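Local coordinates for protein beta-N-acetylhexosaminidase (Akkermansia muciniphila, PDB 6JEB) that hydrolyses terminal non-reducing N-acetylglucosamine and N-acetylgalactosamine units from beta-N-acetylhexosaminides such as chitobiose and unbranched N-glycans, at residues 270-273 with 274-277; 230-233 with 234-238; 280-283 with 284-287; 309-312 with 313-316. All coordinates share one frame; numbering follows the deposited sequence.

Contact 1 (270-273 with 274-277); sequences CREA and RTRA. With ZN (zinc ion), chain B.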
loop_
_atom_site.group_PDB
_atom_site.type_symbol
_atom_site.label_atom_id
_atom_site.label_comp_id
_atom_site.label_asym_id
_atom_site.label_seq_id
_atom_site.Cartn_x
_atom_site.Cartn_y
_atom_site.Cartn_z
ATOM N N CYS A 270 -26.296 14.336 -15.973
ATOM C CA CYS A 270 -24.993 14.997 -15.982
ATOM C C CYS A 270 -24.882 16.025 -17.102
ATOM O O CYS A 270 -24.227 17.059 -16.921
ATOM C CB CYS A 270 -23.865 13.969 -16.076
ATOM S SG CYS A 270 -23.660 12.954 -14.584
ATOM N N ARG A 271 -25.507 15.771 -18.255
ATOM C CA ARG A 271 -25.456 16.748 -19.342
ATOM C C ARG A 271 -25.994 18.100 -18.897
ATOM O O ARG A 271 -25.363 19.137 -19.130
ATOM C CB ARG A 271 -26.237 16.239 -20.553
ATOM C CG ARG A 271 -25.468 15.226 -21.349
ATOM C CD ARG A 271 -26.306 14.643 -22.455
ATOM N NE ARG A 271 -25.459 13.891 -23.369
ATOM C CZ ARG A 271 -25.880 13.307 -24.482
ATOM N NH1 ARG A 271 -27.157 13.386 -24.841
ATOM N NH2 ARG A 271 -25.014 12.646 -25.237
ATOM N N GLU A 272 -27.167 18.112 -18.257
ATOM C CA GLU A 272 -27.746 19.384 -17.835
ATOM C C GLU A 272 -27.030 19.964 -16.626
ATOM O O GLU A 272 -26.958 21.190 -16.482
ATOM C CB GLU A 272 -29.238 19.235 -17.547
ATOM C CG GLU A 272 -30.098 19.333 -18.771
ATOM C CD GLU A 272 -29.922 20.655 -19.512
ATOM O OE1 GLU A 272 -30.107 21.736 -18.911
ATOM O OE2 GLU A 272 -29.582 20.611 -20.704
ATOM N N ALA A 273 -26.503 19.115 -15.741
ATOM C CA ALA A 273 -25.716 19.636 -14.632
ATOM C C ALA A 273 -24.476 20.357 -15.140
ATOM O O ALA A 273 -24.107 21.413 -14.613
ATOM C CB ALA A 273 -25.330 18.513 -13.680
ATOM N N ARG A 274 -23.829 19.811 -16.175
ATOM C CA ARG A 274 -22.684 20.502 -16.764
ATOM C C ARG A 274 -23.101 21.826 -17.384
ATOM O O ARG A 274 -22.384 22.826 -17.264
ATOM C CB ARG A 274 -21.988 19.623 -17.801
ATOM C CG ARG A 274 -21.192 18.480 -17.196
ATOM C CD ARG A 274 -20.276 17.831 -18.232
ATOM N NE ARG A 274 -21.011 17.349 -19.402
ATOM C CZ ARG A 274 -21.574 16.146 -19.491
ATOM N NH1 ARG A 274 -21.504 15.295 -18.471
ATOM N NH2 ARG A 274 -22.219 15.795 -20.597
ATOM N N THR A 275 -24.257 21.853 -18.056
ATOM C CA THR A 275 -24.745 23.109 -18.619
ATOM C C THR A 275 -24.976 24.142 -17.523
ATOM O O THR A 275 -24.580 25.303 -17.665
ATOM C CB THR A 275 -26.016 22.853 -19.432
ATOM O OG1 THR A 275 -25.719 21.963 -20.521
ATOM C CG2 THR A 275 -26.583 24.153 -19.981
ATOM N N ARG A 276 -25.580 23.728 -16.402
ATOM C CA ARG A 276 -25.831 24.653 -15.297
ATOM C C ARG A 276 -24.534 25.170 -14.685
ATOM O O ARG A 276 -24.448 26.341 -14.297
ATOM C CB ARG A 276 -26.665 23.974 -14.210
ATOM C CG ARG A 276 -28.090 23.659 -14.601
ATOM C CD ARG A 276 -28.927 23.290 -13.373
ATOM N NE ARG A 276 -28.529 22.036 -12.729
ATOM C CZ ARG A 276 -28.950 20.838 -13.122
ATOM N NH1 ARG A 276 -29.758 20.734 -14.171
ATOM N NH2 ARG A 276 -28.555 19.742 -12.475
ATOM N N ALA A 277 -23.527 24.306 -14.561
ATOM C CA ALA A 277 -22.255 24.675 -13.952
ATOM C C ALA A 277 -21.274 25.303 -14.936
ATOM O O ALA A 277 -20.161 25.662 -14.531
ATOM C CB ALA A 277 -21.611 23.454 -13.282
HETATM ZN ZN ZN B . -25.006 11.010 -14.393
HETATM O O HOH W 1 -31.458 21.717 -15.990
#
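Cys270 and Arg274 sit one turn apart on helix 268-277, the short helix that carries the second cysteine of a CxxC pair in a four-cysteine zinc site. Metal binding falls to Cys270 SG, 2.4 Å from the zinc ion, which Cys206, Cys226 and Cys267 also hold. Among the backbone bonds, Arg274 N donates to Cys270 O. Arg271 O takes two donors from opposite faces of its plane: Thr275 N at 3.1 Å and Thr275 OG1 at 3.2 Å, since threonine can fold its hydroxyl back onto the preceding turn. The guanidinium packing follows from a bend in the Arg274 chain (chi3 -57°), which lays one face of the group over Cys270 O and Arg271 CA, with NH1 3.6 Å from Cys270 CB. Its N-H groups are then spent on Trp264 O, Glu265 O, Gln285 OE1 and the Glu282 carboxylate. A leucine in place of Arg274 would probably leave those carbonyls and the Glu282 charge without their mate beside the zinc site. Arg276 bends likewise over Glu272 O and Ala273 CA, and a water joins Glu272 OE1 at 3.2 Å to Arg276 NH1 at 2.7 Å, the latter bond weak.

Contact 2 (230-233 with 234-238); sequences PEVW and KFYAS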
loop_
_atom_site.group_PDB
_atom_site.type_symbol
_atom_site.label_atom_id
_atom_site.label_comp_id
_atom_site.label_asym_id
_atom_site.label_seq_id
_atom_site.Cartn_x
_atom_site.Cartn_y
_atom_site.Cartn_z
ATOM N N PRO A 230 -28.841 12.575 -5.263
ATOM C CA PRO A 230 -28.636 12.836 -3.830
ATOM C C PRO A 230 -28.291 11.593 -3.044
ATOM O O PRO A 230 -27.573 11.685 -2.038
ATOM C CB PRO A 230 -29.976 13.436 -3.380
ATOM C CG PRO A 230 -30.970 12.992 -4.427
ATOM C CD PRO A 230 -30.194 12.946 -5.716
ATOM N N GLU A 231 -28.783 10.426 -3.464
ATOM C CA GLU A 231 -28.479 9.175 -2.773
ATOM C C GLU A 231 -26.986 8.879 -2.762
ATOM O O GLU A 231 -26.482 8.241 -1.833
ATOM C CB GLU A 231 -29.187 8.016 -3.473
ATOM C CG GLU A 231 -30.695 8.057 -3.410
ATOM C CD GLU A 231 -31.326 8.902 -4.508
ATOM O OE1 GLU A 231 -30.597 9.538 -5.316
ATOM O OE2 GLU A 231 -32.570 8.917 -4.560
ATOM N N VAL A 232 -26.280 9.292 -3.818
ATOM C CA VAL A 232 -24.840 9.059 -3.894
ATOM C C VAL A 232 -24.133 9.792 -2.762
ATOM O O VAL A 232 -23.273 9.233 -2.072
ATOM C CB VAL A 232 -24.305 9.492 -5.273
ATOM C CG1 VAL A 232 -22.791 9.597 -5.256
ATOM C CG2 VAL A 232 -24.766 8.516 -6.339
ATOM N N TRP A 233 -24.510 11.053 -2.537
ATOM C CA TRP A 233 -23.847 11.853 -1.512
ATOM C C TRP A 233 -24.245 11.413 -0.110
ATOM O O TRP A 233 -23.413 11.432 0.803
ATOM C CB TRP A 233 -24.102 13.340 -1.768
ATOM C CG TRP A 233 -23.551 13.697 -3.100
ATOM C CD1 TRP A 233 -24.255 13.988 -4.231
ATOM C CD2 TRP A 233 -22.168 13.709 -3.471
ATOM N NE1 TRP A 233 -23.395 14.202 -5.277
ATOM C CE2 TRP A 233 -22.106 14.040 -4.837
ATOM C CE3 TRP A 233 -20.976 13.472 -2.777
ATOM C CZ2 TRP A 233 -20.895 14.158 -5.523
ATOM C CZ3 TRP A 233 -19.776 13.592 -3.455
ATOM C CH2 TRP A 233 -19.744 13.933 -4.817
ATOM N N LYS A 234 -25.505 11.012 0.086
ATOM C CA LYS A 234 -25.887 10.448 1.374
ATOM C C LYS A 234 -25.121 9.160 1.643
ATOM O O LYS A 234 -24.677 8.918 2.775
ATOM C CB LYS A 234 -27.392 10.198 1.425
ATOM C CG LYS A 234 -27.887 9.748 2.792
ATOM C CD LYS A 234 -29.397 9.762 2.867
ATOM C CE LYS A 234 -29.890 9.347 4.255
ATOM N NZ LYS A 234 -31.354 9.102 4.281
ATOM N N PHE A 235 -24.940 8.335 0.611
ATOM C CA PHE A 235 -24.201 7.086 0.772
ATOM C C PHE A 235 -22.754 7.357 1.160
ATOM O O PHE A 235 -22.250 6.809 2.145
ATOM C CB PHE A 235 -24.263 6.277 -0.526
ATOM C CG PHE A 235 -23.376 5.059 -0.528
ATOM C CD1 PHE A 235 -23.660 3.977 0.295
ATOM C CD2 PHE A 235 -22.277 4.988 -1.369
ATOM C CE1 PHE A 235 -22.853 2.847 0.291
ATOM C CE2 PHE A 235 -21.462 3.852 -1.388
ATOM C CZ PHE A 235 -21.749 2.785 -0.559
ATOM N N TYR A 236 -22.060 8.204 0.394
ATOM C CA TYR A 236 -20.651 8.426 0.711
ATOM C C TYR A 236 -20.469 9.132 2.049
ATOM O O TYR A 236 -19.479 8.876 2.741
ATOM C CB TYR A 236 -19.934 9.144 -0.432
ATOM C CG TYR A 236 -19.652 8.232 -1.607
ATOM C CD1 TYR A 236 -19.018 7.005 -1.433
ATOM C CD2 TYR A 236 -20.019 8.596 -2.891
ATOM C CE1 TYR A 236 -18.760 6.171 -2.509
ATOM C CE2 TYR A 236 -19.766 7.776 -3.969
ATOM C CZ TYR A 236 -19.132 6.562 -3.774
ATOM O OH TYR A 236 -18.876 5.738 -4.850
ATOM N N ALA A 237 -21.401 10.008 2.440
ATOM C CA ALA A 237 -21.327 10.579 3.784
ATOM C C ALA A 237 -21.400 9.484 4.840
ATOM O O ALA A 237 -20.658 9.516 5.830
ATOM C CB ALA A 237 -22.429 11.622 3.998
ATOM N N SER A 238 -22.273 8.489 4.633
ATOM C CA SER A 238 -22.362 7.375 5.575
ATOM C C SER A 238 -21.091 6.545 5.564
ATOM O O SER A 238 -20.615 6.121 6.623
ATOM C CB SER A 238 -23.557 6.486 5.240
ATOM O OG SER A 238 -24.764 7.216 5.317
#
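The opening two turns of helix 230-246 bring Val232 alongside Tyr236, one turn further on, both side chains pointing the same way. Val232 CG1 is anti to the backbone N (chi1 165°), and this branch lies against Tyr236 CD2 and CE2, 3.8 Å from CE2. The ring itself lies beside its own backbone N (chi1 -75°), bringing Tyr236 CD2 within 3.4 Å of Val232 O, at an oblique inclination. That carbonyl is also the acceptor for Tyr236 N at 2.9 Å, in a nearly straight bond (168°). The other regular bonds run from Lys234 N to Pro230 O, from Phe235 N to Glu231 O at 2.9 Å and from Ala237 N to Trp233 O. Proline suits the first turn, where its nitrogen needs no acceptor.

In the family 20 catalytic domain, an eight-stranded (beta/alpha) barrel, this helix belongs to the connection between strands 183-187 and 251-253. Its side chains divide accordingly. Phe235 leaves the helix on another course from Tyr236, yet its CD2 stands 3.8 Å above the plane of the Tyr236 ring, offset toward the rim; Phe235 also meets Tyr141 edge-to-face and the ring of Phe204, while Phe235 and Tyr236 both rest on Leu197 of helix 195-200. Lysine suits the exposed position of Lys234. Trp233 looks instead to helix 282-299, where Lys292 makes a cation-pi contact and Phe289 a ring contact, and its NE1 donates to Pro227 O.

Contact 3 (280-283 with 284-287); sequences KDEQ and EQMK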
loop_
_atom_site.group_PDB
_atom_site.type_symbol
_atom_site.label_atom_id
_atom_site.label_comp_id
_atom_site.label_asym_id
_atom_site.label_seq_id
_atom_site.Cartn_x
_atom_site.Cartn_y
_atom_site.Cartn_z
ATOM N N LYS A 280 -17.147 22.601 -19.351
ATOM C CA LYS A 280 -16.877 22.386 -20.762
ATOM C C LYS A 280 -16.656 20.924 -21.113
ATOM O O LYS A 280 -16.838 20.549 -22.275
ATOM C CB LYS A 280 -15.660 23.213 -21.203
ATOM C CG LYS A 280 -15.909 24.721 -21.312
ATOM C CD LYS A 280 -16.063 25.396 -19.948
ATOM C CE LYS A 280 -16.300 26.892 -20.073
ATOM N NZ LYS A 280 -16.745 27.486 -18.778
ATOM N N ASP A 281 -16.284 20.091 -20.143
ATOM C CA ASP A 281 -15.994 18.693 -20.421
ATOM C C ASP A 281 -16.127 17.898 -19.130
ATOM O O ASP A 281 -16.441 18.436 -18.065
ATOM C CB ASP A 281 -14.609 18.516 -21.061
ATOM C CG ASP A 281 -13.477 19.062 -20.198
ATOM O OD1 ASP A 281 -13.468 18.828 -18.971
ATOM O OD2 ASP A 281 -12.563 19.707 -20.755
ATOM N N GLU A 282 -15.858 16.601 -19.235
ATOM C CA GLU A 282 -16.026 15.714 -18.098
ATOM C C GLU A 282 -14.824 15.717 -17.163
ATOM O O GLU A 282 -14.935 15.200 -16.044
ATOM C CB GLU A 282 -16.361 14.297 -18.573
ATOM C CG GLU A 282 -17.744 14.159 -19.207
ATOM C CD GLU A 282 -17.840 14.829 -20.571
ATOM O OE1 GLU A 282 -16.906 14.676 -21.390
ATOM O OE2 GLU A 282 -18.841 15.532 -20.817
ATOM N N GLN A 283 -13.684 16.285 -17.579
ATOM C CA GLN A 283 -12.593 16.477 -16.629
ATOM C C GLN A 283 -12.926 17.579 -15.632
ATOM O O GLN A 283 -12.598 17.470 -14.446
ATOM C CB GLN A 283 -11.272 16.753 -17.352
ATOM C CG GLN A 283 -10.702 15.552 -18.086
ATOM C CD GLN A 283 -10.377 14.401 -17.150
ATOM O OE1 GLN A 283 -9.424 14.472 -16.377
ATOM N NE2 GLN A 283 -11.174 13.334 -17.208
ATOM N N GLU A 284 -13.580 18.651 -16.090
ATOM C CA GLU A 284 -14.109 19.640 -15.154
ATOM C C GLU A 284 -15.126 19.003 -14.219
ATOM O O GLU A 284 -15.172 19.312 -13.024
ATOM C CB GLU A 284 -14.772 20.789 -15.913
ATOM C CG GLU A 284 -13.843 21.885 -16.368
ATOM C CD GLU A 284 -14.609 23.107 -16.826
ATOM O OE1 GLU A 284 -15.092 23.872 -15.961
ATOM O OE2 GLU A 284 -14.751 23.287 -18.052
ATOM N N GLN A 285 -15.954 18.103 -14.751
ATOM C CA GLN A 285 -16.908 17.407 -13.899
ATOM C C GLN A 285 -16.189 16.538 -12.874
ATOM O O GLN A 285 -16.586 16.485 -11.704
ATOM C CB GLN A 285 -17.845 16.562 -14.755
ATOM C CG GLN A 285 -18.999 15.991 -13.950
ATOM C CD GLN A 285 -19.967 15.179 -14.785
ATOM O OE1 GLN A 285 -20.032 15.326 -16.006
ATOM N NE2 GLN A 285 -20.726 14.314 -14.126
ATOM N N MET A 286 -15.119 15.854 -13.298
ATOM C CA MET A 286 -14.339 15.032 -12.378
ATOM C C MET A 286 -13.715 15.884 -11.280
ATOM O O MET A 286 -13.725 15.499 -10.105
ATOM C CB MET A 286 -13.254 14.274 -13.151
ATOM C CG MET A 286 -12.465 13.245 -12.326
ATOM S SD MET A 286 -13.401 11.752 -11.919
ATOM C CE MET A 286 -13.681 11.041 -13.540
ATOM N N LYS A 287 -13.161 17.042 -11.643
ATOM C CA LYS A 287 -12.601 17.943 -10.637
ATOM C C LYS A 287 -13.654 18.342 -9.609
ATOM O O LYS A 287 -13.397 18.324 -8.399
ATOM C CB LYS A 287 -12.006 19.178 -11.318
ATOM C CG LYS A 287 -11.379 20.174 -10.365
ATOM C CD LYS A 287 -10.855 21.389 -11.120
ATOM C CE LYS A 287 -10.145 22.352 -10.180
ATOM N NZ LYS A 287 -8.911 21.744 -9.586
#
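Between Asp281 and Glu284 the backbone passes from an extended residue into the first turn of helix 282-299, and Asp281 stands at the N-cap. Its CG sits between the backbone N and the carbonyl carbon (chi1 58°), which turns OD1 toward the helix start. There OD1 accepts from Glu284 N at 2.9 Å, the donor lying nearly along its C-O axis. Aspartate suits the place because its short chain reaches the amide, and its negative charge would probably be favourable at the positive end of the helix dipole. Were Asp281 an alanine, the Glu284 amide would probably lose its capping acceptor and the helix start its nearby negative charge.

Glu284 is modelled in two conformations; in one, its side chain reaches back past the cap and OE2 accepts from Lys280 N at 2.8 Å, met 57° out of the carboxylate plane, so this bond may be only partly occupied. Lys280 NZ goes to Ala278 O. Glu282 CG lies 4.1 Å from Gln285 OE1, the two chains crossing. Further along, Met286 N bonds to Glu282 O at 2.8 Å, coming in above the carbonyl plane.

Contact 4 (309-312 with 313-316); sequences EGNA and GIYH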
loop_
_atom_site.group_PDB
_atom_site.type_symbol
_atom_site.label_atom_id
_atom_site.label_comp_id
_atom_site.label_asym_id
_atom_site.label_seq_id
_atom_site.Cartn_x
_atom_site.Cartn_y
_atom_site.Cartn_z
ATOM N N GLU A 309 -3.901 10.277 -12.368
ATOM C CA GLU A 309 -4.333 9.849 -13.696
ATOM C C GLU A 309 -3.806 10.742 -14.817
ATOM O O GLU A 309 -4.322 10.694 -15.937
ATOM C CB GLU A 309 -5.855 9.674 -13.764
ATOM C CG GLU A 309 -6.338 8.423 -13.023
ATOM C CD GLU A 309 -5.898 7.134 -13.701
ATOM O OE1 GLU A 309 -6.680 6.566 -14.484
ATOM O OE2 GLU A 309 -4.759 6.683 -13.463
ATOM N N GLY A 310 -2.778 11.542 -14.542
ATOM C CA GLY A 310 -2.086 12.268 -15.584
ATOM C C GLY A 310 -2.626 13.646 -15.903
ATOM O O GLY A 310 -2.067 14.320 -16.777
ATOM N N ASN A 311 -3.688 14.089 -15.237
ATOM C CA ASN A 311 -4.244 15.427 -15.435
ATOM C C ASN A 311 -4.211 16.126 -14.080
ATOM O O ASN A 311 -5.158 16.030 -13.295
ATOM C CB ASN A 311 -5.663 15.373 -15.998
ATOM C CG ASN A 311 -6.223 16.760 -16.278
ATOM O OD1 ASN A 311 -5.503 17.756 -16.193
ATOM N ND2 ASN A 311 -7.504 16.834 -16.611
ATOM N N ALA A 312 -3.120 16.841 -13.809
ATOM C CA ALA A 312 -2.967 17.462 -12.500
ATOM C C ALA A 312 -4.069 18.470 -12.202
ATOM O O ALA A 312 -4.300 18.787 -11.031
ATOM C CB ALA A 312 -1.594 18.120 -12.380
ATOM N N GLY A 313 -4.769 18.955 -13.230
ATOM C CA GLY A 313 -5.777 19.982 -13.026
ATOM C C GLY A 313 -7.014 19.527 -12.275
ATOM O O GLY A 313 -7.778 20.375 -11.804
ATOM N N ILE A 314 -7.238 18.212 -12.149
ATOM C CA ILE A 314 -8.445 17.738 -11.469
ATOM C C ILE A 314 -8.287 17.642 -9.957
ATOM O O ILE A 314 -9.272 17.344 -9.264
ATOM C CB ILE A 314 -9.025 16.422 -12.035
ATOM C CG1 ILE A 314 -8.098 15.233 -11.763
ATOM C CG2 ILE A 314 -9.328 16.558 -13.529
ATOM C CD1 ILE A 314 -8.741 13.885 -12.102
ATOM N N TYR A 315 -7.092 17.876 -9.423
ATOM C CA TYR A 315 -6.845 17.812 -7.990
ATOM C C TYR A 315 -6.669 19.218 -7.434
ATOM O O TYR A 315 -6.472 20.185 -8.176
ATOM C CB TYR A 315 -5.609 16.949 -7.691
ATOM C CG TYR A 315 -5.627 15.655 -8.477
ATOM C CD1 TYR A 315 -6.452 14.595 -8.096
ATOM C CD2 TYR A 315 -4.852 15.507 -9.620
ATOM C CE1 TYR A 315 -6.488 13.416 -8.834
ATOM C CE2 TYR A 315 -4.876 14.337 -10.362
ATOM C CZ TYR A 315 -5.695 13.291 -9.963
ATOM O OH TYR A 315 -5.727 12.134 -10.706
ATOM N N HIS A 316 -6.767 19.325 -6.113
ATOM C CA HIS A 316 -6.607 20.606 -5.444
ATOM C C HIS A 316 -5.213 20.709 -4.845
ATOM O O HIS A 316 -4.706 19.730 -4.292
ATOM C CB HIS A 316 -7.634 20.736 -4.318
ATOM C CG HIS A 316 -7.745 22.120 -3.754
ATOM N ND1 HIS A 316 -6.856 22.620 -2.825
ATOM C CD2 HIS A 316 -8.640 23.108 -3.988
ATOM C CE1 HIS A 316 -7.199 23.858 -2.513
ATOM N NE2 HIS A 316 -8.278 24.178 -3.205
HETATM O O HOH W 2 -5.705 12.929 -13.583
HETATM O O HOH W 3 -4.542 21.142 -9.747
#
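Asn311 and Ile314 close a turn of 3-10 helix in the loop after strand 303-307, on the substrate side of the barrel. Asn311 O accepts from Ile314 N at 3.2 Å in an almost perfectly straight bond (178°), although the donor comes from above the carbonyl plane. The Asn311 side chain adds an Asx turn: OD1 accepts from Gly313 N at 3.3 Å, again from well above the plane (58°). With CG anti to the backbone N (chi1 -177°), the amide reaches Gly313 N, and ND2, which passes 3.6 Å from Ile314 CG2, donates one N-H to Gln283 OE1. Asparagine therefore serves as acceptor and donor at once. Gly313 O accepts from Lys287 NZ of helix 282-299. One water accepts from Asn311 N at 2.9 Å and is hydrogen-bonded to Tyr315 OH at 3.0 Å. A second water donates to both Ala312 O and Tyr315 O, while Tyr315 N makes a weak bond to Ala312 O. Ile314 CG1 sits 3.5 Å above the centre of the Tyr315 ring. Glu309 sends OE1 to Glu258 N and to Arg325, and OE2 weakly to Trp324 NE1. The Glu309 side chain lies about 6 Å from the bound acetamide at the nearest atoms. With the turn's polar groups so engaged, the loop is probably firm enough to hold Glu309 as a second-shell residue behind the active-site Glu258.

How the contacts relate
Along the chain the order is contact 2, contact 1, contact 3 and contact 4, all within the family 20 catalytic domain. Contacts 1 and 3 lie on successive helices, 268-277 and 282-299, with centres 10 Å apart, and touch directly. Contact 3 also touches contact 4, their centres 11 Å apart, through Lys287 NZ to Gly313 O and Gln283 OE1 to Asn311 ND2. Contact 2, on helix 230-246, stands about 20 Å from contacts 1 and 3 by centres and touches neither, but Trp233 packs on helix 282-299. Helix 282-299 is thus the common neighbour, linking the outlying zinc site to the loop beside the substrate pocket.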